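Long-range contacts in benzoylformate decarboxylase (Mycobacterium smegmatis, PDB 4Q9D), which belongs to the thiamine pyrophosphate enzyme family, with three alpha/beta domains in each chain, and holds a magnesium ion in its C-terminal domain: residues 9-14 against 136-141; 128-133 against 157-162; 67-72 against 96-101; 19-24 against 40-45; 56-61 against 91-96. All coordinates share one frame; numbering follows the deposited sequence.

Contact 1: 9-14 against 136-141; sequences DVTYDL and EDVPAA
Thr11 and Pro139 mark the closest backbone approach of helix 7-18 to helix 138-150, with their CA atoms 5.0 Å apart. The pyrrolidine ring of Pro139 points at the other helix and sits between Val10 and Thr11. Its CG does most of the touching. Val10 reaches it with one methyl: CG2 lies 3.6 Å from Pro139 CG. That methyl takes the crowded position between the backbone N and the carbonyl carbon (chi1 -48°). Thr11 comes across the ring at about a right angle, with OG1 3.5 Å from Pro139 CG. This is a van der Waals approach, since the hydroxyl is hydrogen-bonded to Val7 O, within its own helix. The polar tip is thus satisfied there while its flank rests on the ring carbons. All five touching residues are buried. The two helices are neighbours against the parallel sheet of the N-terminal domain, an alpha/beta fold of the thiamine pyrophosphate enzymes. Further along helix 138-150, Phe142 meets Thr11 and Met143 meets Leu14, while Val138 rests on Ile161 of strand 157-162. One turn after Val10, Leu14 points toward the second helix and brings CD2 to 3.5 Å from Pro139 O. Val138 is the lesser partner, with CG1 4.0 Å from Thr11 OG1.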
# COMPACT_ATOMS: atom_id res chain seq x y z
N ASP B 9 -4.26 10.13 -30.74
CA ASP B 9 -4.65 9.48 -32.00
C ASP B 9 -4.52 7.97 -31.92
O ASP B 9 -5.47 7.22 -32.24
CB ASP B 9 -3.77 9.94 -33.19
CG ASP B 9 -3.96 11.41 -33.53
OD1 ASP B 9 -5.10 11.92 -33.42
OD2 ASP B 9 -2.96 12.07 -33.90
N VAL B 10 -3.33 7.50 -31.58
CA VAL B 10 -3.08 6.08 -31.65
C VAL B 10 -3.80 5.32 -30.51
O VAL B 10 -4.08 4.12 -30.65
CB VAL B 10 -1.56 5.74 -31.72
CG1 VAL B 10 -0.87 6.61 -32.81
CG2 VAL B 10 -0.89 5.94 -30.40
N THR B 11 -4.08 5.98 -29.39
CA THR B 11 -4.75 5.28 -28.28
C THR B 11 -6.21 5.00 -28.65
O THR B 11 -6.68 3.88 -28.52
CB THR B 11 -4.70 6.06 -26.96
OG1 THR B 11 -3.35 6.24 -26.56
CG2 THR B 11 -5.44 5.29 -25.85
N TYR B 12 -6.92 6.02 -29.14
CA TYR B 12 -8.28 5.79 -29.62
C TYR B 12 -8.31 4.78 -30.77
O TYR B 12 -9.21 3.94 -30.84
CB TYR B 12 -8.91 7.11 -30.04
CG TYR B 12 -9.53 7.85 -28.88
CD1 TYR B 12 -10.81 7.51 -28.42
CD2 TYR B 12 -8.83 8.85 -28.21
CE1 TYR B 12 -11.38 8.17 -27.34
CE2 TYR B 12 -9.39 9.53 -27.13
CZ TYR B 12 -10.67 9.18 -26.70
OH TYR B 12 -11.26 9.85 -25.65
N ASP B 13 -7.31 4.82 -31.66
CA ASP B 13 -7.24 3.79 -32.70
C ASP B 13 -7.15 2.39 -32.09
O ASP B 13 -7.76 1.46 -32.59
CB ASP B 13 -6.03 4.02 -33.64
CG ASP B 13 -6.27 5.19 -34.61
OD1 ASP B 13 -7.42 5.65 -34.73
OD2 ASP B 13 -5.31 5.65 -35.26
N LEU B 14 -6.37 2.24 -31.02
CA LEU B 14 -6.24 0.93 -30.37
C LEU B 14 -7.56 0.55 -29.69
O LEU B 14 -8.03 -0.58 -29.82
CB LEU B 14 -5.11 0.94 -29.33
CG LEU B 14 -5.05 -0.28 -28.40
CD1 LEU B 14 -4.70 -1.53 -29.22
CD2 LEU B 14 -4.00 -0.04 -27.34
N GLU B 136 4.68 8.32 -23.83
CA GLU B 136 4.76 7.45 -25.02
C GLU B 136 4.26 6.05 -24.78
O GLU B 136 3.94 5.33 -25.72
CB GLU B 136 6.21 7.39 -25.54
CG GLU B 136 6.67 8.66 -26.25
CD GLU B 136 7.18 9.75 -25.31
OE1 GLU B 136 7.17 9.58 -24.06
OE2 GLU B 136 7.60 10.80 -25.83
N ASP B 137 4.20 5.64 -23.51
CA ASP B 137 3.76 4.30 -23.15
C ASP B 137 2.26 4.24 -22.83
O ASP B 137 1.75 3.18 -22.51
CB ASP B 137 4.50 3.77 -21.92
CG ASP B 137 5.94 3.51 -22.18
OD1 ASP B 137 6.30 3.14 -23.33
OD2 ASP B 137 6.70 3.65 -21.21
N VAL B 138 1.57 5.37 -22.90
CA VAL B 138 0.13 5.37 -22.63
C VAL B 138 -0.60 4.31 -23.49
O VAL B 138 -1.36 3.50 -22.97
CB VAL B 138 -0.46 6.78 -22.78
CG1 VAL B 138 -1.99 6.78 -22.85
CG2 VAL B 138 0.04 7.65 -21.64
N PRO B 139 -0.32 4.27 -24.81
CA PRO B 139 -1.04 3.27 -25.63
C PRO B 139 -0.75 1.83 -25.20
O PRO B 139 -1.69 1.05 -25.01
CB PRO B 139 -0.51 3.52 -27.07
CG PRO B 139 -0.10 4.99 -27.06
CD PRO B 139 0.52 5.16 -25.64
N ALA B 140 0.53 1.47 -25.04
CA ALA B 140 0.84 0.12 -24.55
C ALA B 140 0.21 -0.14 -23.16
O ALA B 140 -0.12 -1.27 -22.84
CB ALA B 140 2.36 -0.12 -24.48
N ALA B 141 0.06 0.91 -22.35
CA ALA B 141 -0.53 0.75 -20.99
C ALA B 141 -2.01 0.38 -21.08
O ALA B 141 -2.51 -0.46 -20.32
CB ALA B 141 -0.36 2.01 -20.18

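Contact 2: 128-133 against 157-162; sequences WSYEPA and VFLSIP
Glu131 and Ser160 are joined side chain to side chain just past the end of strand 128-130. The Glu131 chain leaves the backbone with CG anti to N (chi1 -176°) and stays extended, which carries its tip across to the next strand. CB lies 3.8 Å from Ser160 O. CG comes nearer to that same oxygen and also meets Pro162 CD. CD lies 3.8 Å from Ser160 OG and also near Ser160 CB. At the tip, OE1 accepts a hydrogen bond of 2.7 Å from Ser160 OG, on the anti lone pair. Gln101 NE2 gives OE1 a second bond, so two donors hold this carboxylate oxygen. Upstream three parallel backbone bonds join the strands. Phe158 N binds Trp128 O at 2.8 Å, Tyr130 N binds Phe158 O in a more bent bond (139°), and Ser160 N binds Tyr130 O. Leu159 and Tyr130 lie side by side on one face, with Leu159 CD2 in plane at the ring edge, 3.9 Å from Tyr130 CD2. Pro132 then crosses Ile161 at about a right angle, with CD 3.8 Å from Ile161 CD1. Strands 128-130 and 157-162 are the two ends of a beta-alpha-beta unit, and 128-130 is the outermost strand within the chain. Helix 138-150 links them and packs on Trp128 and Val157. Strand 95-101 flanks 157-162, and Val108 of a second subunit packs on Tyr130.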
# COMPACT_ATOMS: atom_id res chain seq x y z
N TRP B 128 -4.86 -4.47 -10.90
CA TRP B 128 -3.67 -3.80 -11.34
C TRP B 128 -3.95 -2.30 -11.36
O TRP B 128 -5.06 -1.87 -11.71
CB TRP B 128 -3.32 -4.26 -12.76
CG TRP B 128 -2.05 -3.69 -13.33
CD1 TRP B 128 -0.78 -3.83 -12.83
CD2 TRP B 128 -1.90 -2.94 -14.56
NE1 TRP B 128 0.12 -3.19 -13.64
CE2 TRP B 128 -0.54 -2.66 -14.72
CE3 TRP B 128 -2.79 -2.47 -15.52
CZ2 TRP B 128 -0.04 -1.91 -15.80
CZ3 TRP B 128 -2.29 -1.75 -16.60
CH2 TRP B 128 -0.94 -1.48 -16.73
N SER B 129 -2.94 -1.52 -11.01
CA SER B 129 -3.09 -0.08 -10.86
C SER B 129 -1.78 0.52 -11.42
O SER B 129 -0.69 0.10 -11.05
CB SER B 129 -3.21 0.21 -9.35
OG SER B 129 -3.47 1.54 -9.10
N TYR B 130 -1.87 1.50 -12.32
CA TYR B 130 -0.63 1.95 -12.99
C TYR B 130 -0.72 3.38 -13.49
O TYR B 130 -1.78 3.82 -13.93
CB TYR B 130 -0.38 1.02 -14.18
CG TYR B 130 0.95 1.16 -14.88
CD1 TYR B 130 2.14 0.82 -14.24
CD2 TYR B 130 1.01 1.59 -16.20
CE1 TYR B 130 3.38 0.93 -14.91
CE2 TYR B 130 2.23 1.68 -16.87
CZ TYR B 130 3.40 1.36 -16.23
OH TYR B 130 4.59 1.47 -16.94
N GLU B 131 0.39 4.11 -13.40
CA GLU B 131 0.53 5.42 -14.04
C GLU B 131 1.79 5.35 -14.91
O GLU B 131 2.87 5.12 -14.38
CB GLU B 131 0.75 6.48 -12.98
CG GLU B 131 0.82 7.94 -13.52
CD GLU B 131 0.55 8.93 -12.39
OE1 GLU B 131 -0.64 9.30 -12.14
OE2 GLU B 131 1.51 9.31 -11.72
N PRO B 132 1.67 5.51 -16.24
CA PRO B 132 2.85 5.31 -17.10
C PRO B 132 4.03 6.22 -16.74
O PRO B 132 3.84 7.37 -16.37
CB PRO B 132 2.33 5.67 -18.49
CG PRO B 132 0.85 5.32 -18.42
CD PRO B 132 0.44 5.74 -17.02
N ALA B 133 5.23 5.67 -16.85
CA ALA B 133 6.50 6.38 -16.58
C ALA B 133 6.75 7.46 -17.65
O ALA B 133 7.60 8.32 -17.46
CB ALA B 133 7.65 5.38 -16.61
N VAL B 157 -9.32 -2.80 -13.53
CA VAL B 157 -7.96 -2.30 -13.38
C VAL B 157 -7.99 -0.78 -13.42
O VAL B 157 -8.98 -0.19 -13.88
CB VAL B 157 -7.02 -2.86 -14.47
CG1 VAL B 157 -7.02 -4.40 -14.44
CG2 VAL B 157 -7.45 -2.35 -15.83
N PHE B 158 -6.92 -0.14 -12.94
CA PHE B 158 -6.87 1.32 -12.85
C PHE B 158 -5.64 1.90 -13.58
O PHE B 158 -4.50 1.45 -13.39
CB PHE B 158 -6.86 1.76 -11.37
CG PHE B 158 -6.79 3.27 -11.18
CD1 PHE B 158 -7.93 4.06 -11.34
CD2 PHE B 158 -5.61 3.87 -10.80
CE1 PHE B 158 -7.88 5.45 -11.13
CE2 PHE B 158 -5.54 5.26 -10.62
CZ PHE B 158 -6.66 6.05 -10.79
N LEU B 159 -5.89 2.92 -14.39
CA LEU B 159 -4.82 3.62 -15.11
C LEU B 159 -4.98 5.09 -14.87
O LEU B 159 -6.05 5.65 -15.12
CB LEU B 159 -4.97 3.41 -16.61
CG LEU B 159 -4.15 2.38 -17.35
CD1 LEU B 159 -4.50 2.50 -18.83
CD2 LEU B 159 -2.66 2.65 -17.14
N SER B 160 -3.92 5.72 -14.39
CA SER B 160 -3.90 7.15 -14.13
C SER B 160 -3.07 7.81 -15.24
O SER B 160 -1.93 7.38 -15.46
CB SER B 160 -3.19 7.40 -12.81
OG SER B 160 -3.23 8.78 -12.50
N ILE B 161 -3.61 8.82 -15.92
CA ILE B 161 -2.90 9.42 -17.07
C ILE B 161 -2.73 10.94 -16.93
O ILE B 161 -3.71 11.70 -17.05
CB ILE B 161 -3.60 9.15 -18.42
CG1 ILE B 161 -4.05 7.66 -18.56
CG2 ILE B 161 -2.71 9.61 -19.60
CD1 ILE B 161 -2.87 6.72 -18.60
N PRO B 162 -1.50 11.39 -16.67
CA PRO B 162 -1.19 12.84 -16.64
C PRO B 162 -1.76 13.56 -17.88
O PRO B 162 -1.62 13.09 -19.01
CB PRO B 162 0.34 12.87 -16.62
CG PRO B 162 0.73 11.57 -15.90
CD PRO B 162 -0.31 10.55 -16.44

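Contact 3: 67-72 against 96-101; sequences PALVNL and IITAGQ
Val70, Leu72 and Ile97 form an apolar cluster on one face of two neighbouring parallel strands, 68-72 and 95-101. These are the middle strands of the six-stranded parallel sheet at the core of the N-terminal domain, with strands 22-25 and 157-162 on their flanks. Ile97 serves both partners. Its CD1 lies beside Val70, 3.8 Å from Val70 CB, where the two side chains point the same way. Its other branch, CG2, meets Leu72 CD1 at 3.5 Å. Helix 50-64 covers this face, with Ala57 on Val70 and Leu54 on Ile97. The opposite face starts apolar too. Leu69, with CG anti to the backbone N (chi1 -174°), turns CD1 back to Ile96 CG2 at 3.7 Å. The same methyl also reaches Thr98 CG2. Phe142 and Ala145 of helix 138-150 lie on this side.

Between the faces runs the backbone ladder. Ile96 N binds Ala68 O, Val70 N binds Ile96 O, Thr98 N binds Val70 O and Leu72 N binds Thr98 O, the last three each at 2.8 Å. The ladder weakens at its end, where Gly100 N is 3.3 Å from Leu72 O. The polar edge of the Leu69 face is made by Asn71 and Thr98. Asn71 ND2 donates to Thr98 OG1 at 2.8 Å in a fairly straight bond (161°), and the hydroxyl oxygen lies close to the plane of the Asn71 amide.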
# COMPACT_ATOMS: atom_id res chain seq x y z
N PRO B 67 -15.41 -6.09 -22.08
CA PRO B 67 -14.88 -5.08 -21.14
C PRO B 67 -15.45 -3.71 -21.45
O PRO B 67 -15.94 -3.48 -22.55
CB PRO B 67 -13.36 -5.13 -21.38
CG PRO B 67 -13.20 -5.66 -22.78
CD PRO B 67 -14.39 -6.59 -23.01
N ALA B 68 -15.42 -2.82 -20.47
CA ALA B 68 -15.92 -1.45 -20.67
C ALA B 68 -14.95 -0.46 -20.03
O ALA B 68 -14.25 -0.80 -19.07
CB ALA B 68 -17.30 -1.27 -20.04
N LEU B 69 -14.97 0.76 -20.54
CA LEU B 69 -14.02 1.78 -20.17
C LEU B 69 -14.74 2.83 -19.32
O LEU B 69 -15.83 3.26 -19.64
CB LEU B 69 -13.48 2.40 -21.45
CG LEU B 69 -12.37 3.41 -21.52
CD1 LEU B 69 -11.14 2.92 -20.79
CD2 LEU B 69 -12.10 3.62 -23.02
N VAL B 70 -14.12 3.20 -18.21
CA VAL B 70 -14.69 4.20 -17.35
C VAL B 70 -13.69 5.35 -17.27
O VAL B 70 -12.47 5.11 -17.30
CB VAL B 70 -14.95 3.59 -15.98
CG1 VAL B 70 -15.53 4.61 -15.04
CG2 VAL B 70 -15.91 2.38 -16.13
N ASN B 71 -14.17 6.60 -17.21
CA ASN B 71 -13.25 7.74 -17.11
C ASN B 71 -13.68 8.66 -16.00
O ASN B 71 -14.80 9.15 -16.02
CB ASN B 71 -13.13 8.48 -18.46
CG ASN B 71 -12.11 9.62 -18.43
OD1 ASN B 71 -12.46 10.76 -18.70
ND2 ASN B 71 -10.84 9.30 -18.10
N LEU B 72 -12.79 8.88 -15.03
CA LEU B 72 -13.15 9.55 -13.78
C LEU B 72 -12.24 10.76 -13.54
O LEU B 72 -11.11 10.81 -14.02
CB LEU B 72 -13.00 8.56 -12.58
CG LEU B 72 -13.75 7.23 -12.70
CD1 LEU B 72 -13.55 6.31 -11.47
CD2 LEU B 72 -15.22 7.50 -12.88
N ILE B 96 -11.97 -1.27 -17.38
CA ILE B 96 -10.76 -0.44 -17.41
C ILE B 96 -11.12 0.93 -16.86
O ILE B 96 -11.83 1.72 -17.50
CB ILE B 96 -10.19 -0.36 -18.83
CG1 ILE B 96 -9.84 -1.78 -19.30
CG2 ILE B 96 -8.96 0.60 -18.88
CD1 ILE B 96 -9.45 -1.84 -20.74
N ILE B 97 -10.66 1.20 -15.65
CA ILE B 97 -10.99 2.46 -15.00
C ILE B 97 -9.82 3.43 -15.25
O ILE B 97 -8.67 3.11 -14.94
CB ILE B 97 -11.18 2.30 -13.46
CG1 ILE B 97 -12.00 1.03 -13.09
CG2 ILE B 97 -11.77 3.58 -12.86
CD1 ILE B 97 -13.44 1.15 -13.49
N THR B 98 -10.10 4.59 -15.82
CA THR B 98 -9.06 5.61 -16.01
C THR B 98 -9.47 6.86 -15.31
O THR B 98 -10.67 7.12 -15.12
CB THR B 98 -8.80 5.94 -17.51
OG1 THR B 98 -9.94 6.60 -18.07
CG2 THR B 98 -8.52 4.65 -18.28
N ALA B 99 -8.47 7.62 -14.89
CA ALA B 99 -8.67 8.92 -14.30
C ALA B 99 -7.62 9.87 -14.89
O ALA B 99 -6.49 9.47 -15.15
CB ALA B 99 -8.48 8.85 -12.79
N GLY B 100 -7.98 11.13 -15.05
CA GLY B 100 -7.00 12.13 -15.41
C GLY B 100 -6.11 12.39 -14.21
O GLY B 100 -6.46 12.06 -13.06
N GLN B 101 -4.95 12.96 -14.47
CA GLN B 101 -3.97 13.27 -13.44
C GLN B 101 -3.37 14.65 -13.78
O GLN B 101 -3.42 15.08 -14.93
CB GLN B 101 -2.92 12.16 -13.45
CG GLN B 101 -1.66 12.43 -12.63
CD GLN B 101 -1.93 12.49 -11.13
OE1 GLN B 101 -2.45 13.49 -10.61
NE2 GLN B 101 -1.50 11.45 -10.42

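Contact 4: 19-24 against 40-45; sequences GLTTVF and EDFTYV
Phe42 turns one face of its ring to Thr21, at the start of two parallel strands that pair edge to edge. Strands 22-25 and 43-46 are the ends of a beta-alpha-beta unit whose short helix is 32-35, and 43-46 is the outermost strand of the sheet within the chain. The Phe42 contact is a CH-pi interaction: Thr21 CA stands 3.9 Å from the ring centroid, 22° off the normal. The Thr21 side chain crosses the ring at about a right angle and brings CG2 to 3.8 Å from Phe42 CE2. Tyr12 of helix 7-18 meets the Phe42 ring edge-to-face.

Tyr44 and Val23 meet at a slant. Tyr44 CG is anti to the backbone N (chi1 -171°), which lays the ring beside Val23. One ring face carries Val23 O, offset toward the rim, while Val23 CG1 touches Tyr44 CE1 at 3.8 Å. On the other face of the sheet, Phe24 and Val45 lie side by side and point the same way, with Phe24 CD2 3.6 Å from Val45 CB. Thr22 CG2 packs against Val45 CG2 on that face. Helix 50-64 lies over it and brings Met56 to both Phe24 and Val45. Three backbone bonds set the register: Thr43 N to Thr21 O, Val23 N to Thr43 O, and Val45 N to Val23 O, which is the straightest at 174°. At the beginning of the pairing a water donates to Thr21 O and to Asp41 O, and accepts from Thr43 OG1 at 2.7 Å.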
# COMPACT_ATOMS: atom_id res chain seq x y z
N GLY B 19 -12.46 -2.89 -29.35
CA GLY B 19 -13.90 -2.86 -29.13
C GLY B 19 -14.32 -1.97 -27.98
O GLY B 19 -15.50 -1.91 -27.61
N LEU B 20 -13.35 -1.24 -27.41
CA LEU B 20 -13.62 -0.34 -26.29
C LEU B 20 -14.13 1.02 -26.76
O LEU B 20 -13.43 2.02 -26.62
CB LEU B 20 -12.37 -0.16 -25.43
CG LEU B 20 -11.88 -1.41 -24.69
CD1 LEU B 20 -10.50 -1.16 -24.07
CD2 LEU B 20 -12.88 -1.80 -23.61
N THR B 21 -15.35 1.05 -27.30
CA THR B 21 -15.84 2.26 -27.98
C THR B 21 -16.94 2.97 -27.21
O THR B 21 -17.56 3.92 -27.71
CB THR B 21 -16.33 1.94 -29.41
OG1 THR B 21 -17.28 0.87 -29.34
CG2 THR B 21 -15.13 1.49 -30.28
N THR B 22 -17.15 2.55 -25.98
CA THR B 22 -18.10 3.25 -25.13
C THR B 22 -17.41 3.64 -23.83
O THR B 22 -16.79 2.81 -23.17
CB THR B 22 -19.32 2.38 -24.81
OG1 THR B 22 -19.90 1.90 -26.04
CG2 THR B 22 -20.35 3.16 -23.99
N VAL B 23 -17.51 4.92 -23.47
CA VAL B 23 -16.86 5.41 -22.27
C VAL B 23 -17.93 5.88 -21.29
O VAL B 23 -18.78 6.68 -21.65
CB VAL B 23 -15.92 6.62 -22.60
CG1 VAL B 23 -15.33 7.24 -21.32
CG2 VAL B 23 -14.83 6.21 -23.58
N PHE B 24 -17.87 5.37 -20.06
CA PHE B 24 -18.78 5.80 -19.01
C PHE B 24 -18.02 6.73 -18.11
O PHE B 24 -16.89 6.44 -17.71
CB PHE B 24 -19.27 4.59 -18.19
CG PHE B 24 -20.06 3.63 -19.01
CD1 PHE B 24 -19.42 2.72 -19.83
CD2 PHE B 24 -21.45 3.67 -19.01
CE1 PHE B 24 -20.15 1.82 -20.63
CE2 PHE B 24 -22.19 2.80 -19.80
CZ PHE B 24 -21.54 1.88 -20.63
N GLU B 40 -16.03 10.21 -33.55
CA GLU B 40 -17.45 10.24 -33.89
C GLU B 40 -18.14 8.87 -33.73
O GLU B 40 -19.33 8.80 -33.42
CB GLU B 40 -17.62 10.75 -35.34
CG GLU B 40 -19.06 11.03 -35.72
CD GLU B 40 -19.69 12.09 -34.83
OE1 GLU B 40 -18.93 12.96 -34.33
OE2 GLU B 40 -20.92 12.05 -34.63
N ASP B 41 -17.40 7.79 -33.93
CA ASP B 41 -17.99 6.46 -33.82
C ASP B 41 -17.91 5.91 -32.37
O ASP B 41 -18.29 4.77 -32.12
CB ASP B 41 -17.25 5.51 -34.77
CG ASP B 41 -15.75 5.44 -34.46
OD1 ASP B 41 -15.16 6.49 -34.17
OD2 ASP B 41 -15.17 4.34 -34.49
N PHE B 42 -17.39 6.70 -31.44
CA PHE B 42 -17.36 6.28 -30.03
C PHE B 42 -18.60 6.84 -29.33
O PHE B 42 -19.16 7.82 -29.80
CB PHE B 42 -16.13 6.83 -29.31
CG PHE B 42 -14.90 5.96 -29.42
CD1 PHE B 42 -14.23 5.54 -28.27
CD2 PHE B 42 -14.40 5.60 -30.65
CE1 PHE B 42 -13.08 4.75 -28.35
CE2 PHE B 42 -13.26 4.81 -30.76
CZ PHE B 42 -12.59 4.38 -29.60
N THR B 43 -18.97 6.27 -28.19
CA THR B 43 -20.11 6.74 -27.43
C THR B 43 -19.71 7.12 -26.00
O THR B 43 -19.05 6.34 -25.31
CB THR B 43 -21.22 5.68 -27.38
OG1 THR B 43 -21.58 5.34 -28.73
CG2 THR B 43 -22.45 6.20 -26.63
N TYR B 44 -20.09 8.31 -25.56
CA TYR B 44 -19.83 8.73 -24.22
C TYR B 44 -21.13 8.63 -23.44
O TYR B 44 -22.12 9.20 -23.85
CB TYR B 44 -19.37 10.19 -24.19
CG TYR B 44 -18.90 10.57 -22.82
CD1 TYR B 44 -17.60 10.29 -22.42
CD2 TYR B 44 -19.75 11.17 -21.91
CE1 TYR B 44 -17.14 10.63 -21.15
CE2 TYR B 44 -19.32 11.50 -20.63
CZ TYR B 44 -17.99 11.23 -20.27
OH TYR B 44 -17.51 11.56 -19.00
N VAL B 45 -21.13 7.89 -22.34
CA VAL B 45 -22.34 7.79 -21.52
C VAL B 45 -22.13 8.58 -20.25
O VAL B 45 -21.35 8.19 -19.39
CB VAL B 45 -22.71 6.31 -21.19
CG1 VAL B 45 -23.99 6.27 -20.32
CG2 VAL B 45 -22.89 5.50 -22.49
O HOH W 1 -19.99 3.47 -29.80

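Contact 5: 56-61 against 91-96; sequences MADGFA and ANTPLI
Asp58 and Thr93 meet because each first torsion sends its polar group across the gap. In Asp58, CG is anti to the backbone N (chi1 -172°). In Thr93, OG1 is anti to the carbonyl carbon (chi1 -54°). The side chains cross at about a right angle, and Thr93 OG1 donates to Asp58 OD1 at 2.7 Å. The hydroxyl arrives on the syn side but 33° out of the carboxylate plane. Gln62 NE2 also binds OD1, and Trp407 NE1 binds OD2, so this buried carboxylate has partners at both oxygens. The methyl of Thr93 is used as well: CG2 lies 3.6 Å from Ala61 CB. Leu95 points toward the helix and spreads its two methyls over it. CD2 touches Ala61 CB at 3.8 Å and Ala57 CB at 4.0 Å, while CD1 lies near Asp58 N and CA. Between Thr93 and Leu95, Pro94 is the centre of an inverse gamma turn. This turn leads into strand 95-101, so the contact packs helix 50-64 on the start of that strand. Strand 68-72 lies alongside, with Ala68 on Ala61 and Val70 on Ala57.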
# COMPACT_ATOMS: atom_id res chain seq x y z
N MET B 56 -22.74 1.54 -13.73
CA MET B 56 -23.36 1.48 -15.05
C MET B 56 -22.44 0.72 -16.01
O MET B 56 -22.90 -0.13 -16.78
CB MET B 56 -23.58 2.91 -15.57
CG MET B 56 -24.65 3.07 -16.63
SD MET B 56 -24.86 4.82 -17.05
CE MET B 56 -25.49 5.42 -15.47
N ALA B 57 -21.14 1.00 -15.96
CA ALA B 57 -20.18 0.32 -16.82
C ALA B 57 -20.17 -1.14 -16.47
O ALA B 57 -20.07 -1.99 -17.36
CB ALA B 57 -18.76 0.91 -16.65
N ASP B 58 -20.28 -1.43 -15.17
CA ASP B 58 -20.31 -2.81 -14.68
C ASP B 58 -21.49 -3.55 -15.34
O ASP B 58 -21.33 -4.60 -15.96
CB ASP B 58 -20.46 -2.78 -13.14
CG ASP B 58 -20.31 -4.14 -12.48
OD1 ASP B 58 -20.11 -5.18 -13.17
OD2 ASP B 58 -20.35 -4.17 -11.22
N GLY B 59 -22.69 -2.97 -15.25
CA GLY B 59 -23.85 -3.59 -15.88
C GLY B 59 -23.72 -3.74 -17.39
O GLY B 59 -24.10 -4.77 -17.96
N PHE B 60 -23.14 -2.73 -18.04
CA PHE B 60 -22.89 -2.76 -19.47
C PHE B 60 -21.98 -3.91 -19.84
O PHE B 60 -22.28 -4.70 -20.77
CB PHE B 60 -22.27 -1.42 -19.94
CG PHE B 60 -22.12 -1.29 -21.47
CD1 PHE B 60 -23.19 -0.87 -22.25
CD2 PHE B 60 -20.89 -1.53 -22.10
CE1 PHE B 60 -23.05 -0.70 -23.65
CE2 PHE B 60 -20.73 -1.36 -23.49
CZ PHE B 60 -21.81 -0.95 -24.26
N ALA B 61 -20.84 -4.00 -19.15
CA ALA B 61 -19.88 -5.07 -19.39
C ALA B 61 -20.48 -6.46 -19.14
O ALA B 61 -20.22 -7.43 -19.86
CB ALA B 61 -18.63 -4.85 -18.49
N ALA B 91 -17.63 -8.97 -8.53
CA ALA B 91 -18.30 -9.61 -9.69
C ALA B 91 -17.35 -10.13 -10.77
O ALA B 91 -17.81 -10.67 -11.80
CB ALA B 91 -19.33 -8.64 -10.33
N ASN B 92 -16.05 -9.94 -10.59
CA ASN B 92 -15.09 -10.26 -11.67
C ASN B 92 -15.43 -9.58 -13.01
O ASN B 92 -15.39 -10.19 -14.08
CB ASN B 92 -14.95 -11.77 -11.84
CG ASN B 92 -14.52 -12.47 -10.54
OD1 ASN B 92 -15.23 -13.30 -10.00
ND2 ASN B 92 -13.36 -12.10 -10.04
N THR B 93 -15.78 -8.31 -12.96
CA THR B 93 -16.14 -7.60 -14.17
C THR B 93 -14.90 -6.93 -14.79
O THR B 93 -14.19 -6.20 -14.09
CB THR B 93 -17.18 -6.52 -13.87
OG1 THR B 93 -18.29 -7.13 -13.20
CG2 THR B 93 -17.66 -5.84 -15.18
N PRO B 94 -14.63 -7.18 -16.09
CA PRO B 94 -13.45 -6.56 -16.73
C PRO B 94 -13.66 -5.08 -17.05
O PRO B 94 -14.04 -4.75 -18.16
CB PRO B 94 -13.27 -7.38 -18.04
CG PRO B 94 -14.67 -7.82 -18.39
CD PRO B 94 -15.38 -8.05 -17.01
N LEU B 95 -13.42 -4.20 -16.09
CA LEU B 95 -13.55 -2.78 -16.34
C LEU B 95 -12.17 -2.14 -16.40
O LEU B 95 -11.33 -2.42 -15.56
CB LEU B 95 -14.35 -2.09 -15.24
CG LEU B 95 -15.81 -2.57 -15.08
CD1 LEU B 95 -16.50 -1.79 -13.99
CD2 LEU B 95 -16.56 -2.40 -16.40
N ILE B 96 -11.97 -1.27 -17.38
CA ILE B 96 -10.76 -0.44 -17.41
C ILE B 96 -11.12 0.93 -16.86
O ILE B 96 -11.83 1.72 -17.50
CB ILE B 96 -10.19 -0.36 -18.83
CG1 ILE B 96 -9.84 -1.78 -19.30
CG2 ILE B 96 -8.96 0.60 -18.88
CD1 ILE B 96 -9.45 -1.84 -20.74

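Contacts 2, 3 and 4 pair strands of one parallel sheet. Contact 1 sets helix on helix, and contact 5 sets a helix on the lead-in of a strand. Contact 3 is central and fully buried. Contacts 2 and 4 each join an outermost strand. Contact 2 is largely buried, contact 4 only partly, and a water takes part in 4. Contacts 3 and 5 share Ile96 and strand 95-101, and contact 3 also touches contacts 2 and 4 through backbone bonds. Contact 1 is mainly apolar packing and touches contacts 2 and 4. Contact 5 is just as buried but combines alanine and leucine packing with a hydroxyl-to-carboxylate hydrogen bond. Contacts 1 and 2 both use the unit built on helix 138-150.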